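Local coordinates for uncharacterized protein (PDB 5F2H) that is uncharacterised but belongs to the alpha/beta hydrolase superfamily and probably acts as a hydrolase of the phospholipase/carboxylesterase type, at the interface of chains A and B. Residues are numbered along the deposited sequence; one frame, centred on the assembly and turned at random. Chains: chain A/B, Uncharacterized protein.

Contact 1: the interface of chains A and B. Residues chain A 162-163, 189, 192; chain B 119-121, 123.
B:Val121 packs against A:His189, inserting its branched side chain between helix 179-195 and strand 158-164 of chain A. Its CB lies 3.5 Å from CD2 of the A:His189 imidazole and is about equally near NE2. From CB the two methyls part. CG1, set between its own backbone N and carbonyl carbon (chi1 65°), stays on the helix side, 3.6 Å from A:His189 CD2, and comes within 3.9 Å of the A:Lys192 side-chain amino nitrogen NZ. CG2 turns to the strand, 3.8 Å from A:Pro163 CA and beside the A:Leu162 carbonyl, while it also covers the rim of one face of the B:Tyr123 ring. A short beta-branched residue suits this place, because each methyl fills a different side. A:Lys192 bends at chi3 (60°), which carries its CE to 3.8 Å from the B:Tyr123 hydroxyl OH. At the other end, the small methyl CB of B:Ala119 reaches A:His189 CE1 at 4.1 Å. B:Asp120 OD1 accepts a bent hydrogen bond from the B:Val121 N, from above the carboxylate plane. Through an antiparallel bridge between A:Pro163 and B:Val121, the patch extends chain A's sheet with strand 120-124 of chain B, beneath helix 179-195, and helps join the deposited dimer.

Contact 2: the interface of chains A and B. Residues chain A 120-122; chain B 143, 162-164.
A:Lys122 and B:Leu162 pair through their backbones where strand 120-124 of chain A is added, antiparallel, to strand 158-164 of an alpha/beta hydrolase sheet in chain B. The tight part is the main chain. The A:Lys122 amide N donates to the B:Leu162 O at 3.0 Å, and the B:Leu162 N returns a bond of 2.9 Å to the A:Lys122 O. Both are fairly straight, 163° at the hydrogen. Two residues along, the B:Gln164 N gives a further bond to the A:Asp120 O at 2.8 Å. B:Pro163, with no N-H to offer, fits between the bonded residues, where its nitrogen is not needed for pairing.

On one face of the paired strands, the aliphatic stem of A:Lys122 crosses B:Ile143 at the start of helix 143-150. CB lies 3.7 Å from the isoleucine CD1, and CD lies equally far from CG2, so both branches of B:Ile143 are used. The lysine chain runs fully extended from a CG anti to the backbone N (chi1 173°), which carries its methylenes across the isoleucine. A long residue suits the spot, as its apolar stem can pack while its amino group is carried past.

The neighbouring polar side chains meet more loosely. A:Asp120 and B:Gln164 lie side by side and point the same way, with carboxylate and amide planes 70° apart. Between the side chains the nearest polar approach, A:Asp120 OD2 to B:Gln164 NE2, is 4.2 Å, too long for a hydrogen bond.

Contact 3: the interface of chains A and B. Residues chain A 45, 76-78; chain B 170-172.
This is a loop-to-loop interface: A:Phe77 and A:Trp78, from the helical N-terminal part of chain A, receive B:Ser171 from a segment of chain B, and so join the two chains in the deposited dimer, whose biological relevance the structure alone does not show. B:Ser171 is gripped at two points on one residue. Its hydroxyl OG accepts a hydrogen bond from the A:Trp78 N at 2.8 Å, and its backbone N donates to the A:Trp78 O at 3.2 Å, nearly straight at 173°. The pair would hold the two loops in register. OG stands anti to its own carbonyl carbon (chi1 -68°), which directs it toward the tryptophan amide. A serine suits the place, being small enough to enter yet able to accept a bond. Its CB rests 3.7 Å from A:Phe77 CD1, and its carbonyl O is 3.6 Å from the A:Ala45 methyl CB. That same methyl lies against one face of the A:Phe77 ring, near the rim, and so helps to position it. The broad indole of A:Trp78 offers a face to the incoming backbone, with the B:Ser171 N above its rim. Next to that nitrogen, B:Phe170 CA makes a CH-pi contact, 3.7 Å from the centroid of the indole six-membered ring.

Contact 1: the interface of chains A and B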
ATOM      1  N   LEU A 162       8.463  17.002   6.937  1.00 62.04           N
ATOM      2  CA  LEU A 162       9.385  18.027   6.455  1.00 59.96           C
ATOM      3  C   LEU A 162       9.776  18.884   7.630  1.00 59.93           C
ATOM      4  O   LEU A 162       9.018  19.754   8.026  1.00 59.27           O
ATOM      5  CB  LEU A 162       8.753  18.898   5.356  1.00 61.76           C
ATOM      6  CG  LEU A 162       8.327  18.186   4.069  1.00 61.11           C
ATOM      7  CD1 LEU A 162       7.721  19.164   3.085  1.00 62.43           C
ATOM      8  CD2 LEU A 162       9.517  17.489   3.430  1.00 60.71           C
ATOM      9  N   PRO A 163      10.948  18.604   8.228  1.00 62.00           N
ATOM     10  CA  PRO A 163      11.391  19.387   9.367  1.00 61.30           C
ATOM     11  C   PRO A 163      11.998  20.704   8.930  1.00 60.68           C
ATOM     12  O   PRO A 163      12.539  20.797   7.829  1.00 58.93           O
ATOM     13  CB  PRO A 163      12.479  18.507  10.006  1.00 60.90           C
ATOM     14  CG  PRO A 163      12.306  17.155   9.403  1.00 63.14           C
ATOM     15  CD  PRO A 163      11.829  17.444   8.018  1.00 62.32           C
ATOM     16  N   HIS A 189      12.005  15.196  16.400  1.00 77.21           N
ATOM     17  CA  HIS A 189      10.895  14.950  15.486  1.00 77.19           C
ATOM     18  C   HIS A 189      10.647  13.468  15.305  1.00 77.30           C
ATOM     19  O   HIS A 189       9.502  13.000  15.397  1.00 78.81           O
ATOM     20  CB  HIS A 189      11.099  15.582  14.112  1.00 75.32           C
ATOM     21  CG  HIS A 189      11.074  17.081  14.111  1.00 76.57           C
ATOM     22  ND1 HIS A 189      12.185  17.851  13.849  1.00 79.72           N
ATOM     23  CD2 HIS A 189      10.076  17.947  14.377  1.00 78.56           C
ATOM     24  CE1 HIS A 189      11.864  19.130  13.908  1.00 75.83           C
ATOM     25  NE2 HIS A 189      10.590  19.215  14.231  1.00 81.27           N
ATOM     26  N   LYS A 192       9.269  11.632  18.614  1.00 93.34           N
ATOM     27  CA  LYS A 192       7.858  11.985  18.720  1.00 99.99           C
ATOM     28  C   LYS A 192       6.989  11.183  17.750  1.00 97.88           C
ATOM     29  O   LYS A 192       5.907  10.723  18.109  1.00104.91           O
ATOM     30  CB  LYS A 192       7.709  13.475  18.440  1.00103.76           C
ATOM     31  CG  LYS A 192       6.289  14.007  18.361  1.00110.27           C
ATOM     32  CD  LYS A 192       6.321  15.484  17.995  1.00115.95           C
ATOM     33  CE  LYS A 192       7.011  15.712  16.647  1.00113.13           C
ATOM     34  NZ  LYS A 192       7.150  17.154  16.294  1.00113.32           N
TER
ATOM     35  N   ALA B 119      12.052  24.926  16.439  1.00 69.41           N
ATOM     36  CA  ALA B 119      11.925  23.894  15.447  1.00 67.89           C
ATOM     37  C   ALA B 119      10.477  23.883  14.966  1.00 72.78           C
ATOM     38  O   ALA B 119       9.556  24.369  15.658  1.00 74.27           O
ATOM     39  CB  ALA B 119      12.288  22.548  16.046  1.00 66.77           C
ATOM     40  N   ASP B 120      10.278  23.361  13.763  1.00 72.41           N
ATOM     41  CA  ASP B 120       8.948  23.268  13.213  1.00 78.57           C
ATOM     42  C   ASP B 120       9.009  22.139  12.229  1.00 75.66           C
ATOM     43  O   ASP B 120      10.078  21.811  11.733  1.00 81.71           O
ATOM     44  CB  ASP B 120       8.533  24.568  12.523  1.00 84.01           C
ATOM     45  CG  ASP B 120       7.012  24.670  12.298  1.00 88.11           C
ATOM     46  OD1 ASP B 120       6.244  23.798  12.777  1.00 86.76           O
ATOM     47  OD2 ASP B 120       6.587  25.676  11.690  1.00 84.97           O
ATOM     48  N   VAL B 121       7.871  21.512  11.983  1.00 76.26           N
ATOM     49  CA  VAL B 121       7.812  20.408  11.059  1.00 71.17           C
ATOM     50  C   VAL B 121       6.416  20.344  10.512  1.00 74.85           C
ATOM     51  O   VAL B 121       5.457  20.714  11.195  1.00 82.68           O
ATOM     52  CB  VAL B 121       8.098  19.072  11.759  1.00 69.64           C
ATOM     53  CG1 VAL B 121       7.006  18.752  12.767  1.00 68.94           C
ATOM     54  CG2 VAL B 121       8.213  17.940  10.742  1.00 69.23           C
ATOM     55  N   TYR B 123       3.823  17.659   8.571  1.00 79.22           N
ATOM     56  CA  TYR B 123       3.557  16.287   8.165  1.00 82.06           C
ATOM     57  C   TYR B 123       2.482  16.300   7.090  1.00 84.67           C
ATOM     58  O   TYR B 123       1.574  17.120   7.117  1.00 98.39           O
ATOM     59  CB  TYR B 123       3.115  15.404   9.329  1.00 82.00           C
ATOM     60  CG  TYR B 123       4.192  15.086  10.342  1.00 81.06           C
ATOM     61  CD1 TYR B 123       5.048  13.999  10.158  1.00 81.81           C
ATOM     62  CD2 TYR B 123       4.328  15.827  11.507  1.00 82.53           C
ATOM     63  CE1 TYR B 123       6.026  13.678  11.095  1.00 80.49           C
ATOM     64  CE2 TYR B 123       5.301  15.517  12.454  1.00 86.94           C
ATOM     65  CZ  TYR B 123       6.150  14.437  12.246  1.00 85.56           C
ATOM     66  OH  TYR B 123       7.109  14.125  13.198  1.00 87.70           O
TER

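Contact 2: the interface of chains A and B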
ATOM      1  N   ASP A 120     -23.914 -12.493   6.608  1.00 67.81           N
ATOM      2  CA  ASP A 120     -22.866 -12.283   7.564  1.00 69.03           C
ATOM      3  C   ASP A 120     -21.605 -12.210   6.733  1.00 69.49           C
ATOM      4  O   ASP A 120     -21.566 -12.712   5.615  1.00 71.41           O
ATOM      5  CB  ASP A 120     -22.803 -13.465   8.537  1.00 69.39           C
ATOM      6  CG  ASP A 120     -21.971 -13.172   9.801  1.00 68.07           C
ATOM      7  OD1 ASP A 120     -21.535 -12.007  10.034  1.00 64.12           O
ATOM      8  OD2 ASP A 120     -21.842 -14.124  10.594  1.00 64.69           O
ATOM      9  N   VAL A 121     -20.585 -11.562   7.264  1.00 69.97           N
ATOM     10  CA  VAL A 121     -19.333 -11.446   6.563  1.00 65.66           C
ATOM     11  C   VAL A 121     -18.246 -11.289   7.603  1.00 68.00           C
ATOM     12  O   VAL A 121     -18.491 -10.763   8.697  1.00 72.81           O
ATOM     13  CB  VAL A 121     -19.316 -10.212   5.674  1.00 64.61           C
ATOM     14  CG1 VAL A 121     -19.381  -8.955   6.527  1.00 65.52           C
ATOM     15  CG2 VAL A 121     -18.063 -10.189   4.805  1.00 64.90           C
ATOM     16  N   LYS A 122     -17.053 -11.753   7.256  1.00 63.24           N
ATOM     17  CA  LYS A 122     -15.914 -11.661   8.117  1.00 61.69           C
ATOM     18  C   LYS A 122     -14.836 -10.975   7.360  1.00 61.90           C
ATOM     19  O   LYS A 122     -14.508 -11.398   6.264  1.00 65.03           O
ATOM     20  CB  LYS A 122     -15.411 -13.046   8.501  1.00 64.07           C
ATOM     21  CG  LYS A 122     -14.102 -13.023   9.286  1.00 68.15           C
ATOM     22  CD  LYS A 122     -13.691 -14.412   9.724  1.00 70.41           C
ATOM     23  CE  LYS A 122     -12.448 -14.367  10.592  1.00 76.24           C
ATOM     24  NZ  LYS A 122     -12.021 -15.703  11.090  1.00 76.71           N
TER
ATOM     25  N   ILE B 143     -17.682 -19.534   6.266  1.00 52.63           N
ATOM     26  CA  ILE B 143     -16.441 -18.772   6.362  1.00 53.02           C
ATOM     27  C   ILE B 143     -15.249 -19.578   6.896  1.00 53.66           C
ATOM     28  O   ILE B 143     -14.116 -19.375   6.455  1.00 55.29           O
ATOM     29  CB  ILE B 143     -16.611 -17.556   7.275  1.00 53.42           C
ATOM     30  CG1 ILE B 143     -17.817 -16.730   6.830  1.00 51.11           C
ATOM     31  CG2 ILE B 143     -15.333 -16.727   7.288  1.00 54.13           C
ATOM     32  CD1 ILE B 143     -18.087 -15.531   7.695  1.00 51.79           C
ATOM     33  N   LEU B 162     -14.797 -12.139   3.473  1.00 61.80           N
ATOM     34  CA  LEU B 162     -15.373 -13.449   3.220  1.00 61.06           C
ATOM     35  C   LEU B 162     -16.856 -13.365   3.549  1.00 60.35           C
ATOM     36  O   LEU B 162     -17.226 -13.352   4.716  1.00 62.88           O
ATOM     37  CB  LEU B 162     -14.692 -14.537   4.053  1.00 61.07           C
ATOM     38  CG  LEU B 162     -13.194 -14.773   3.815  1.00 62.97           C
ATOM     39  CD1 LEU B 162     -12.648 -15.852   4.742  1.00 64.79           C
ATOM     40  CD2 LEU B 162     -12.915 -15.146   2.376  1.00 59.30           C
ATOM     41  N   PRO B 163     -17.714 -13.283   2.519  1.00 56.82           N
ATOM     42  CA  PRO B 163     -19.153 -13.203   2.754  1.00 55.85           C
ATOM     43  C   PRO B 163     -19.760 -14.575   2.946  1.00 54.28           C
ATOM     44  O   PRO B 163     -19.242 -15.542   2.425  1.00 54.38           O
ATOM     45  CB  PRO B 163     -19.692 -12.573   1.464  1.00 53.70           C
ATOM     46  CG  PRO B 163     -18.499 -11.996   0.769  1.00 53.32           C
ATOM     47  CD  PRO B 163     -17.393 -12.940   1.129  1.00 56.11           C
ATOM     48  N   GLN B 164     -20.827 -14.650   3.720  1.00 55.71           N
ATOM     49  CA  GLN B 164     -21.501 -15.904   3.964  1.00 57.16           C
ATOM     50  C   GLN B 164     -22.965 -15.729   3.535  1.00 60.87           C
ATOM     51  O   GLN B 164     -23.631 -14.742   3.914  1.00 61.91           O
ATOM     52  CB  GLN B 164     -21.429 -16.280   5.433  1.00 56.29           C
ATOM     53  CG  GLN B 164     -21.824 -17.713   5.725  1.00 55.93           C
ATOM     54  CD  GLN B 164     -21.706 -18.031   7.210  1.00 59.04           C
ATOM     55  OE1 GLN B 164     -20.838 -18.795   7.627  1.00 56.98           O
ATOM     56  NE2 GLN B 164     -22.483 -17.344   8.015  1.00 60.95           N
TER

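Contact 3: the interface of chains A and B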
ATOM      1  N   ALA A  45     -21.056 -31.044  11.427  1.00 67.68           N
ATOM      2  CA  ALA A  45     -22.414 -31.446  11.074  1.00 62.31           C
ATOM      3  C   ALA A  45     -22.386 -32.247   9.783  1.00 53.82           C
ATOM      4  O   ALA A  45     -22.912 -33.343   9.711  1.00 49.51           O
ATOM      5  CB  ALA A  45     -23.298 -30.225  10.932  1.00 64.20           C
ATOM      6  N   GLY A  76     -25.922 -30.788  19.260  1.00 74.58           N
ATOM      7  CA  GLY A  76     -26.985 -29.868  18.889  1.00 75.87           C
ATOM      8  C   GLY A  76     -27.117 -29.399  17.448  1.00 74.09           C
ATOM      9  O   GLY A  76     -27.602 -28.294  17.214  1.00 74.42           O
ATOM     10  N   PHE A  77     -26.714 -30.207  16.470  1.00 73.02           N
ATOM     11  CA  PHE A  77     -26.839 -29.771  15.079  1.00 71.93           C
ATOM     12  C   PHE A  77     -28.212 -30.174  14.570  1.00 69.42           C
ATOM     13  O   PHE A  77     -28.931 -30.893  15.249  1.00 72.04           O
ATOM     14  CB  PHE A  77     -25.791 -30.419  14.162  1.00 72.62           C
ATOM     15  CG  PHE A  77     -24.358 -30.199  14.580  1.00 71.91           C
ATOM     16  CD1 PHE A  77     -23.823 -28.933  14.617  1.00 70.23           C
ATOM     17  CD2 PHE A  77     -23.501 -31.283  14.751  1.00 72.07           C
ATOM     18  CE1 PHE A  77     -22.493 -28.741  14.938  1.00 69.96           C
ATOM     19  CE2 PHE A  77     -22.173 -31.098  15.069  1.00 69.46           C
ATOM     20  CZ  PHE A  77     -21.666 -29.823  15.157  1.00 68.77           C
ATOM     21  N   TRP A  78     -28.564 -29.730  13.368  1.00 66.09           N
ATOM     22  CA  TRP A  78     -29.852 -30.091  12.767  1.00 65.88           C
ATOM     23  C   TRP A  78     -29.674 -30.233  11.256  1.00 65.73           C
ATOM     24  O   TRP A  78     -28.755 -29.654  10.676  1.00 63.43           O
ATOM     25  CB  TRP A  78     -30.930 -29.037  13.047  1.00 65.42           C
ATOM     26  CG  TRP A  78     -30.669 -27.733  12.371  1.00 63.27           C
ATOM     27  CD1 TRP A  78     -30.028 -26.649  12.890  1.00 63.06           C
ATOM     28  CD2 TRP A  78     -31.012 -27.392  11.027  1.00 61.04           C
ATOM     29  NE1 TRP A  78     -29.968 -25.642  11.955  1.00 61.36           N
ATOM     30  CE2 TRP A  78     -30.571 -26.072  10.801  1.00 60.18           C
ATOM     31  CE3 TRP A  78     -31.649 -28.075   9.990  1.00 59.83           C
ATOM     32  CZ2 TRP A  78     -30.742 -25.426   9.572  1.00 57.16           C
ATOM     33  CZ3 TRP A  78     -31.824 -27.430   8.774  1.00 57.84           C
ATOM     34  CH2 TRP A  78     -31.370 -26.122   8.577  1.00 56.07           C
TER
ATOM     35  N   PHE B 170     -28.363 -26.558   6.554  1.00 63.25           N
ATOM     36  CA  PHE B 170     -28.163 -27.357   7.765  1.00 65.19           C
ATOM     37  C   PHE B 170     -27.177 -26.601   8.646  1.00 63.46           C
ATOM     38  O   PHE B 170     -26.566 -25.637   8.192  1.00 59.61           O
ATOM     39  CB  PHE B 170     -27.642 -28.756   7.450  1.00 67.10           C
ATOM     40  CG  PHE B 170     -26.362 -28.756   6.699  1.00 67.64           C
ATOM     41  CD1 PHE B 170     -25.149 -28.746   7.374  1.00 68.22           C
ATOM     42  CD2 PHE B 170     -26.365 -28.740   5.304  1.00 66.72           C
ATOM     43  CE1 PHE B 170     -23.961 -28.722   6.669  1.00 66.41           C
ATOM     44  CE2 PHE B 170     -25.180 -28.716   4.594  1.00 65.93           C
ATOM     45  CZ  PHE B 170     -23.977 -28.711   5.274  1.00 65.84           C
ATOM     46  N   SER B 171     -27.053 -27.017   9.901  1.00 67.09           N
ATOM     47  CA  SER B 171     -26.144 -26.376  10.853  1.00 70.02           C
ATOM     48  C   SER B 171     -24.799 -26.019  10.241  1.00 68.11           C
ATOM     49  O   SER B 171     -24.070 -26.890   9.796  1.00 69.01           O
ATOM     50  CB  SER B 171     -25.903 -27.274  12.080  1.00 74.64           C
ATOM     51  OG  SER B 171     -27.068 -27.428  12.898  1.00 79.57           O
ATOM     52  N   ASP B 172     -24.496 -24.728  10.200  1.00 68.92           N
ATOM     53  CA  ASP B 172     -23.238 -24.208   9.657  1.00 69.89           C
ATOM     54  C   ASP B 172     -22.957 -24.498   8.169  1.00 67.03           C
ATOM     55  O   ASP B 172     -21.822 -24.364   7.734  1.00 69.59           O
ATOM     56  CB  ASP B 172     -22.060 -24.701  10.502  1.00 74.98           C
ATOM     57  CG  ASP B 172     -22.196 -24.344  11.965  1.00 82.78           C
ATOM     58  OD1 ASP B 172     -22.854 -23.332  12.286  1.00 87.67           O
ATOM     59  OD2 ASP B 172     -21.622 -25.073  12.801  1.00 90.07           O
TER

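Contacts 1 and 2 use the same pair of elements, strands 120-124 and 158-164, with the chains exchanged; their C-alpha centres lie about 43 Å apart, on either side of the two-fold axis. Contact 3 sits about 18 Å from contact 2 and about 59 Å from contact 1. In contacts 2 and 3, chain A contributes residues from 45 to 122 and chain B residues from 143 to 172, so strand addition and loop docking work on one pairing and recur in its twin. Such reciprocal embrace resembles an exchange of segments between chains, and may stabilise the dimer if it forms in solution.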